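Local structure of leucine-rich repeat protein (Bacteroides thetaiotaomicron, 4ECN) at residues Asn154-Phe166 with Gly214-Gln226. The protein is of unknown function but, as an extracellular leucine-rich repeat protein, probably binds other proteins. Numbering follows the deposited sequence.
Sequences NIRYVDVTVMNSF and GTYQVVAYTTYSQ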
loop_
_atom_site.group_PDB
_atom_site.type_symbol
_atom_site.label_atom_id
_atom_site.label_comp_id
_atom_site.label_asym_id
_atom_site.label_seq_id
_atom_site.Cartn_x
_atom_site.Cartn_y
_atom_site.Cartn_z
ATOM N N ASN A 154 9.430 11.871 -49.253
ATOM C CA ASN A 154 10.275 12.327 -48.131
ATOM C C ASN A 154 9.920 11.510 -46.797
ATOM O O ASN A 154 10.338 11.895 -45.695
ATOM C CB ASN A 154 10.334 13.892 -47.889
ATOM C CG ASN A 154 9.234 14.668 -47.163
ATOM O OD1 ASN A 154 8.462 14.145 -46.332
ATOM N ND2 ASN A 154 9.234 15.991 -47.398
ATOM N N ILE A 155 9.292 10.316 -46.953
ATOM C CA ILE A 155 9.217 9.251 -45.946
ATOM C C ILE A 155 10.529 8.492 -46.166
ATOM O O ILE A 155 10.713 7.962 -47.267
ATOM C CB ILE A 155 7.936 8.343 -46.014
ATOM C CG1 ILE A 155 6.669 9.041 -45.542
ATOM C CG2 ILE A 155 8.136 7.034 -45.241
ATOM C CD1 ILE A 155 5.360 8.233 -45.848
ATOM N N ARG A 156 11.464 8.483 -45.214
ATOM C CA ARG A 156 12.750 7.824 -45.471
ATOM C C ARG A 156 12.840 6.419 -44.844
ATOM O O ARG A 156 13.482 5.533 -45.421
ATOM C CB ARG A 156 13.892 8.697 -44.949
ATOM C CG ARG A 156 13.941 10.075 -45.611
ATOM C CD ARG A 156 14.681 10.093 -46.931
ATOM N NE ARG A 156 14.540 11.397 -47.576
ATOM C CZ ARG A 156 13.704 11.649 -48.579
ATOM N NH1 ARG A 156 12.954 10.677 -49.090
ATOM N NH2 ARG A 156 13.629 12.868 -49.098
ATOM N N TYR A 157 12.216 6.234 -43.661
ATOM C CA TYR A 157 12.198 4.987 -42.890
ATOM C C TYR A 157 10.806 4.698 -42.330
ATOM O O TYR A 157 10.029 5.624 -42.081
ATOM C CB TYR A 157 13.219 5.043 -41.740
ATOM C CG TYR A 157 14.644 5.093 -42.234
ATOM C CD1 TYR A 157 15.332 3.927 -42.560
ATOM C CD2 TYR A 157 15.298 6.309 -42.417
ATOM C CE1 TYR A 157 16.630 3.970 -43.070
ATOM C CE2 TYR A 157 16.598 6.366 -42.921
ATOM C CZ TYR A 157 17.267 5.194 -43.237
ATOM O OH TYR A 157 18.559 5.255 -43.709
ATOM N N VAL A 158 10.497 3.405 -42.129
ATOM C CA VAL A 158 9.217 2.989 -41.578
ATOM C C VAL A 158 9.422 1.835 -40.557
ATOM O O VAL A 158 10.408 1.092 -40.623
ATOM C CB VAL A 158 8.220 2.597 -42.701
ATOM C CG1 VAL A 158 8.520 1.217 -43.281
ATOM C CG2 VAL A 158 6.780 2.677 -42.215
ATOM N N ASP A 159 8.480 1.734 -39.594
ATOM C CA ASP A 159 8.362 0.669 -38.591
ATOM C C ASP A 159 7.068 -0.015 -38.821
ATOM O O ASP A 159 6.049 0.664 -38.758
ATOM C CB ASP A 159 8.446 1.201 -37.134
ATOM C CG ASP A 159 9.781 1.740 -36.658
ATOM O OD1 ASP A 159 10.817 1.221 -37.089
ATOM O OD2 ASP A 159 9.781 2.613 -35.786
ATOM N N VAL A 160 7.048 -1.313 -39.151
ATOM C CA VAL A 160 5.717 -1.882 -39.317
ATOM C C VAL A 160 5.551 -3.051 -38.335
ATOM O O VAL A 160 6.494 -3.788 -38.033
ATOM C CB VAL A 160 5.294 -2.279 -40.766
ATOM C CG1 VAL A 160 5.639 -1.178 -41.769
ATOM C CG2 VAL A 160 5.858 -3.619 -41.213
ATOM N N THR A 161 4.331 -3.142 -37.799
ATOM C CA THR A 161 3.837 -4.209 -36.948
ATOM C C THR A 161 2.933 -5.068 -37.780
ATOM O O THR A 161 1.942 -4.567 -38.333
ATOM C CB THR A 161 3.097 -3.678 -35.697
ATOM O OG1 THR A 161 3.766 -2.553 -35.142
ATOM C CG2 THR A 161 2.849 -4.768 -34.646
ATOM N N VAL A 162 3.261 -6.357 -37.878
ATOM C CA VAL A 162 2.424 -7.321 -38.584
ATOM C C VAL A 162 1.810 -8.221 -37.560
ATOM O O VAL A 162 2.477 -8.539 -36.578
ATOM C CB VAL A 162 3.170 -8.127 -39.674
ATOM C CG1 VAL A 162 3.606 -7.224 -40.827
ATOM C CG2 VAL A 162 4.345 -8.916 -39.094
HETATM N N MSE A 163 0.563 -8.640 -37.764
HETATM C CA MSE A 163 -0.081 -9.568 -36.833
HETATM C C MSE A 163 -0.509 -10.793 -37.585
HETATM O O MSE A 163 -1.128 -10.671 -38.636
HETATM C CB MSE A 163 -1.274 -8.920 -36.123
HETATM C CG MSE A 163 -1.785 -9.713 -34.927
HETATM SE SE MSE A 163 -3.511 -9.061 -34.263
HETATM C CE MSE A 163 -4.691 -9.709 -35.739
ATOM N N ASN A 164 -0.163 -11.974 -37.063
ATOM C CA ASN A 164 -0.555 -13.244 -37.659
ATOM C C ASN A 164 -2.076 -13.371 -37.462
ATOM O O ASN A 164 -2.573 -13.367 -36.338
ATOM C CB ASN A 164 0.258 -14.422 -37.057
ATOM C CG ASN A 164 -0.045 -15.789 -37.659
ATOM O OD1 ASN A 164 -1.204 -16.243 -37.742
ATOM N ND2 ASN A 164 1.001 -16.520 -38.026
ATOM N N SER A 165 -2.801 -13.420 -38.566
ATOM C CA SER A 165 -4.259 -13.466 -38.607
ATOM C C SER A 165 -4.857 -14.725 -37.916
ATOM O O SER A 165 -6.047 -14.687 -37.568
ATOM C CB SER A 165 -4.740 -13.392 -40.050
ATOM O OG SER A 165 -4.509 -12.081 -40.543
ATOM N N PHE A 166 -4.042 -15.784 -37.638
ATOM C CA PHE A 166 -4.557 -16.977 -36.966
ATOM C C PHE A 166 -4.153 -17.024 -35.478
ATOM O O PHE A 166 -5.030 -17.112 -34.623
ATOM C CB PHE A 166 -4.104 -18.271 -37.667
ATOM C CG PHE A 166 -4.642 -19.531 -37.019
ATOM C CD1 PHE A 166 -5.988 -19.865 -37.115
ATOM C CD2 PHE A 166 -3.805 -20.377 -36.300
ATOM C CE1 PHE A 166 -6.484 -21.025 -36.510
ATOM C CE2 PHE A 166 -4.311 -21.529 -35.684
ATOM C CZ PHE A 166 -5.643 -21.847 -35.801
ATOM N N GLY A 214 2.468 -18.018 -42.858
ATOM C CA GLY A 214 1.129 -17.772 -42.346
ATOM C C GLY A 214 0.520 -16.570 -43.021
ATOM O O GLY A 214 1.105 -16.015 -43.958
ATOM N N THR A 215 -0.660 -16.166 -42.544
ATOM C CA THR A 215 -1.383 -15.019 -43.088
ATOM C C THR A 215 -1.275 -13.892 -42.073
ATOM O O THR A 215 -1.398 -14.105 -40.864
ATOM C CB THR A 215 -2.826 -15.404 -43.441
ATOM O OG1 THR A 215 -2.783 -16.448 -44.421
ATOM C CG2 THR A 215 -3.644 -14.226 -43.985
ATOM N N TYR A 216 -0.996 -12.699 -42.588
ATOM C CA TYR A 216 -0.797 -11.506 -41.789
ATOM C C TYR A 216 -1.572 -10.323 -42.289
ATOM O O TYR A 216 -2.043 -10.317 -43.418
ATOM C CB TYR A 216 0.698 -11.116 -41.820
ATOM C CG TYR A 216 1.636 -12.134 -41.238
ATOM C CD1 TYR A 216 2.016 -13.260 -41.969
ATOM C CD2 TYR A 216 2.223 -11.934 -39.996
ATOM C CE1 TYR A 216 2.891 -14.204 -41.437
ATOM C CE2 TYR A 216 3.104 -12.867 -39.455
ATOM C CZ TYR A 216 3.438 -13.998 -40.182
ATOM O OH TYR A 216 4.300 -14.911 -39.652
ATOM N N GLN A 217 -1.582 -9.273 -41.467
ATOM C CA GLN A 217 -2.056 -7.931 -41.744
ATOM C C GLN A 217 -1.154 -6.934 -41.041
ATOM O O GLN A 217 -0.760 -7.186 -39.893
ATOM C CB GLN A 217 -3.506 -7.726 -41.315
ATOM C CG GLN A 217 -4.558 -8.335 -42.213
ATOM C CD GLN A 217 -5.907 -7.969 -41.668
ATOM O OE1 GLN A 217 -6.385 -8.560 -40.680
ATOM N NE2 GLN A 217 -6.505 -6.920 -42.239
ATOM N N VAL A 218 -0.836 -5.798 -41.702
ATOM C CA VAL A 218 -0.091 -4.734 -41.043
ATOM C C VAL A 218 -1.107 -4.072 -40.095
ATOM O O VAL A 218 -2.214 -3.745 -40.525
ATOM C CB VAL A 218 0.614 -3.759 -42.018
ATOM C CG1 VAL A 218 1.221 -2.573 -41.269
ATOM C CG2 VAL A 218 1.710 -4.482 -42.797
ATOM N N VAL A 219 -0.773 -3.981 -38.796
ATOM C CA VAL A 219 -1.692 -3.468 -37.784
ATOM C C VAL A 219 -1.203 -2.099 -37.198
ATOM O O VAL A 219 -1.954 -1.440 -36.464
ATOM C CB VAL A 219 -1.935 -4.515 -36.655
ATOM C CG1 VAL A 219 -2.677 -5.729 -37.204
ATOM C CG2 VAL A 219 -0.647 -4.928 -35.938
ATOM N N ALA A 220 0.010 -1.656 -37.558
ATOM C CA ALA A 220 0.540 -0.362 -37.102
ATOM C C ALA A 220 1.830 0.023 -37.824
ATOM O O ALA A 220 2.582 -0.851 -38.265
ATOM C CB ALA A 220 0.798 -0.391 -35.595
ATOM N N TYR A 221 2.108 1.331 -37.905
ATOM C CA TYR A 221 3.362 1.822 -38.486
ATOM C C TYR A 221 3.756 3.179 -37.886
ATOM O O TYR A 221 2.912 3.932 -37.375
ATOM C CB TYR A 221 3.307 1.936 -40.035
ATOM C CG TYR A 221 2.381 3.024 -40.534
ATOM C CD1 TYR A 221 2.832 4.335 -40.690
ATOM C CD2 TYR A 221 1.035 2.762 -40.782
ATOM C CE1 TYR A 221 1.966 5.357 -41.076
ATOM C CE2 TYR A 221 0.163 3.774 -41.176
ATOM C CZ TYR A 221 0.637 5.068 -41.334
ATOM O OH TYR A 221 -0.207 6.066 -41.751
ATOM N N THR A 222 5.057 3.480 -37.989
ATOM C CA THR A 222 5.675 4.751 -37.648
ATOM C C THR A 222 6.563 5.116 -38.835
ATOM O O THR A 222 7.446 4.330 -39.198
ATOM C CB THR A 222 6.408 4.701 -36.305
ATOM O OG1 THR A 222 5.497 4.292 -35.287
ATOM C CG2 THR A 222 6.980 6.038 -35.921
ATOM N N THR A 223 6.285 6.267 -39.479
ATOM C CA THR A 223 7.111 6.739 -40.603
ATOM C C THR A 223 8.119 7.790 -40.089
ATOM O O THR A 223 7.833 8.508 -39.126
ATOM C CB THR A 223 6.263 7.282 -41.770
ATOM O OG1 THR A 223 5.299 8.200 -41.267
ATOM C CG2 THR A 223 5.568 6.180 -42.558
ATOM N N TYR A 224 9.299 7.864 -40.737
ATOM C CA TYR A 224 10.373 8.792 -40.381
ATOM C C TYR A 224 10.922 9.589 -41.574
ATOM O O TYR A 224 11.020 9.070 -42.685
ATOM C CB TYR A 224 11.552 8.036 -39.749
ATOM C CG TYR A 224 11.194 7.242 -38.520
ATOM C CD1 TYR A 224 11.192 7.834 -37.258
ATOM C CD2 TYR A 224 10.868 5.892 -38.609
ATOM C CE1 TYR A 224 10.837 7.109 -36.123
ATOM C CE2 TYR A 224 10.521 5.156 -37.481
ATOM C CZ TYR A 224 10.507 5.766 -36.239
ATOM O OH TYR A 224 10.159 5.033 -35.128
ATOM N N SER A 225 11.338 10.840 -41.310
ATOM C CA SER A 225 11.996 11.724 -42.277
ATOM C C SER A 225 13.454 11.900 -41.860
ATOM O O SER A 225 13.712 12.092 -40.676
ATOM C CB SER A 225 11.277 13.068 -42.377
ATOM O OG SER A 225 11.338 13.805 -41.167
ATOM N N GLN A 226 14.403 11.785 -42.810
ATOM C CA GLN A 226 15.837 11.919 -42.531
ATOM C C GLN A 226 16.339 13.239 -43.103
ATOM O O GLN A 226 16.050 13.560 -44.262
ATOM C CB GLN A 226 16.638 10.723 -43.104
ATOM C CG GLN A 226 18.093 10.580 -42.603
ATOM C CD GLN A 226 18.263 9.752 -41.336
ATOM O OE1 GLN A 226 17.755 8.630 -41.198
ATOM N NE2 GLN A 226 19.094 10.232 -40.428
HETATM O O HOH W 1 -5.015 -9.977 -38.712
#
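Y224 reaches D159 on the adjacent antiparallel strand, its OH donating to D159 OD2 on the syn side, 2.5 Å away and 30° out of the carboxylate plane. With CG anti to the carbonyl carbon (chi1 -58°), the Y224 ring is carried toward D159. It meets the carboxylate edge-on, the two planes 75° apart. A phenylalanine here would probably keep the ring packing but leave D159 OD2 without this donor. Backbone bonds run along the pair through two classic bulges: R156 and Y157 both donate to Y224 O, and V219 and A220 both face T161, whose O accepts from V219 N at 2.8 Å.

The tightly packed face is largely apolar. V158 CG2 lies 3.7 Å from T223 CG2. V162 CG1 meets V218 CG2, and V162 CG2 approaches Y216 CD2 obliquely. The other face is more open and polar at its ends, where a water links S165 OG to Q217 OE1, Q217 NE2 bonds G241 O, and Y157 CE2 lies near Q226 OE1, itself bonded to R231. In this DUF4458 domain, strand 251-259 packs on the apolar face through V257 and I259, while strands 170-179 and 230-238 extend the sheet beyond 157-164 and 214-226 respectively.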